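Local coordinates for ribosomal RNA processing protein 6 (Trypanosoma brucei brucei, PDB 4NLC) that probably degrades and trims RNA from the 3' end as an exosome-associated 3'-5' exoribonuclease, of which this chain is the catalytic core, at residues V67-T72 and T118-V123. The protein carries 1 engineered substitution. Numbering follows the deposited sequence.
Sequences VTCPLT and TQDFIV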
# COMPACT_ATOMS: atom_id res chain seq x y z
N VAL A 67 -0.43 -27.80 6.93
CA VAL A 67 -1.25 -28.60 7.85
C VAL A 67 -0.78 -28.41 9.31
O VAL A 67 -1.61 -28.14 10.19
CB VAL A 67 -1.29 -30.11 7.45
CG1 VAL A 67 -2.13 -30.94 8.41
CG2 VAL A 67 -1.80 -30.30 6.02
N THR A 68 0.54 -28.51 9.56
CA THR A 68 1.10 -28.46 10.91
C THR A 68 1.91 -27.19 11.25
O THR A 68 2.43 -27.08 12.36
CB THR A 68 1.91 -29.72 11.16
OG1 THR A 68 2.87 -29.87 10.11
CG2 THR A 68 1.04 -30.96 11.24
N CYS A 69 2.01 -26.22 10.31
CA CYS A 69 2.76 -24.98 10.54
C CYS A 69 1.97 -24.12 11.51
O CYS A 69 0.79 -23.86 11.24
CB CYS A 69 3.03 -24.24 9.23
SG CYS A 69 3.87 -22.64 9.45
N PRO A 70 2.60 -23.63 12.61
CA PRO A 70 1.85 -22.75 13.52
C PRO A 70 1.52 -21.44 12.83
O PRO A 70 2.32 -20.90 12.05
CB PRO A 70 2.81 -22.54 14.70
CG PRO A 70 3.88 -23.56 14.55
CD PRO A 70 3.98 -23.83 13.08
N LEU A 71 0.27 -21.01 13.02
CA LEU A 71 -0.24 -19.74 12.51
C LEU A 71 -0.83 -18.98 13.70
O LEU A 71 -1.69 -19.52 14.40
CB LEU A 71 -1.29 -19.95 11.41
CG LEU A 71 -2.08 -18.71 10.93
CD1 LEU A 71 -1.16 -17.62 10.33
CD2 LEU A 71 -3.16 -19.11 9.94
N THR A 72 -0.36 -17.74 13.93
CA THR A 72 -0.88 -16.91 15.02
C THR A 72 -1.49 -15.63 14.46
O THR A 72 -0.89 -14.97 13.60
CB THR A 72 0.20 -16.64 16.07
OG1 THR A 72 0.73 -17.88 16.52
CG2 THR A 72 -0.31 -15.79 17.27
N THR A 118 10.03 -21.04 11.05
CA THR A 118 9.32 -22.00 11.90
C THR A 118 7.82 -21.75 12.06
O THR A 118 7.11 -22.62 12.59
CB THR A 118 10.00 -22.08 13.29
OG1 THR A 118 10.27 -20.76 13.80
CG2 THR A 118 11.26 -22.92 13.26
N GLN A 119 7.33 -20.58 11.64
CA GLN A 119 5.92 -20.24 11.81
C GLN A 119 5.49 -19.01 11.03
O GLN A 119 6.33 -18.24 10.55
CB GLN A 119 5.60 -20.07 13.31
CG GLN A 119 6.38 -18.96 13.97
CD GLN A 119 6.15 -18.92 15.46
OE1 GLN A 119 7.10 -18.79 16.24
NE2 GLN A 119 4.90 -18.95 15.87
N ASP A 120 4.16 -18.82 10.96
CA ASP A 120 3.51 -17.71 10.28
C ASP A 120 2.75 -16.84 11.27
O ASP A 120 2.28 -17.34 12.29
CB ASP A 120 2.55 -18.27 9.20
CG ASP A 120 3.20 -19.11 8.12
OD1 ASP A 120 4.39 -18.85 7.79
OD2 ASP A 120 2.53 -20.00 7.57
N PHE A 121 2.59 -15.55 10.94
CA PHE A 121 1.85 -14.58 11.73
C PHE A 121 1.01 -13.72 10.82
O PHE A 121 1.38 -13.48 9.66
CB PHE A 121 2.80 -13.68 12.53
CG PHE A 121 3.66 -14.42 13.53
CD1 PHE A 121 3.18 -14.70 14.81
CD2 PHE A 121 4.95 -14.84 13.20
CE1 PHE A 121 3.97 -15.38 15.74
CE2 PHE A 121 5.75 -15.51 14.14
CZ PHE A 121 5.25 -15.75 15.41
N ILE A 122 -0.15 -13.30 11.32
CA ILE A 122 -1.05 -12.37 10.64
C ILE A 122 -1.33 -11.29 11.64
O ILE A 122 -1.80 -11.60 12.73
CB ILE A 122 -2.34 -12.99 10.04
CG1 ILE A 122 -2.00 -13.88 8.83
CG2 ILE A 122 -3.35 -11.90 9.64
CD1 ILE A 122 -3.14 -14.83 8.40
N VAL A 123 -0.94 -10.04 11.30
CA VAL A 123 -1.09 -8.89 12.16
C VAL A 123 -2.28 -8.02 11.76
O VAL A 123 -2.35 -7.52 10.65
CB VAL A 123 0.22 -8.06 12.32
CG1 VAL A 123 0.04 -6.92 13.32
CG2 VAL A 123 1.35 -8.97 12.78
O HOH W 1 2.39 -18.82 14.56
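Leu71 pairs with Asp120 and Thr72 with Phe121 in a parallel beta ladder. Asp120 N gives a nearly straight hydrogen bond to Pro70 O (3.0 Å, 172° at the hydrogen). Thr72 N hydrogen-bonds to Asp120 O at 3.1 Å, and Ile122 N to Thr72 O at 2.9 Å. On one face, Leu71 has CG anti to the backbone N (chi1 171°), and chi2 of 60° turns CD1 against Ile122 CD1 at 3.9 Å. Leu71 CD1 also meets Asp120 CB. On the other face, Thr72 and Phe121 lie side by side, with Thr72 CB 3.8 Å from Phe121 CD1. A water above one face of the Phe121 ring, offset toward its rim, links both segments by hydrogen bonds: it donates to Asp120 O, accepts from Gln119 NE2 and pairs with Thr72 OG1. At the entry to the ladder, the Pro70 and Gln119 side chains cross at about a right angle. Asp120 is buried: OD1 is hydrogen-bonded to Ser115, and OD2 to His224 and Gln220. Cys69 SG lies 3.5 Å from Asp120 OD2. Strand 71-74 is an outermost strand of the mixed sheet of the RNase H-like exonuclease domain, beside 120-123. Helix 213-224 packs on Leu71 and Ile122; helix 77-87 packs on Gln119 and Phe121.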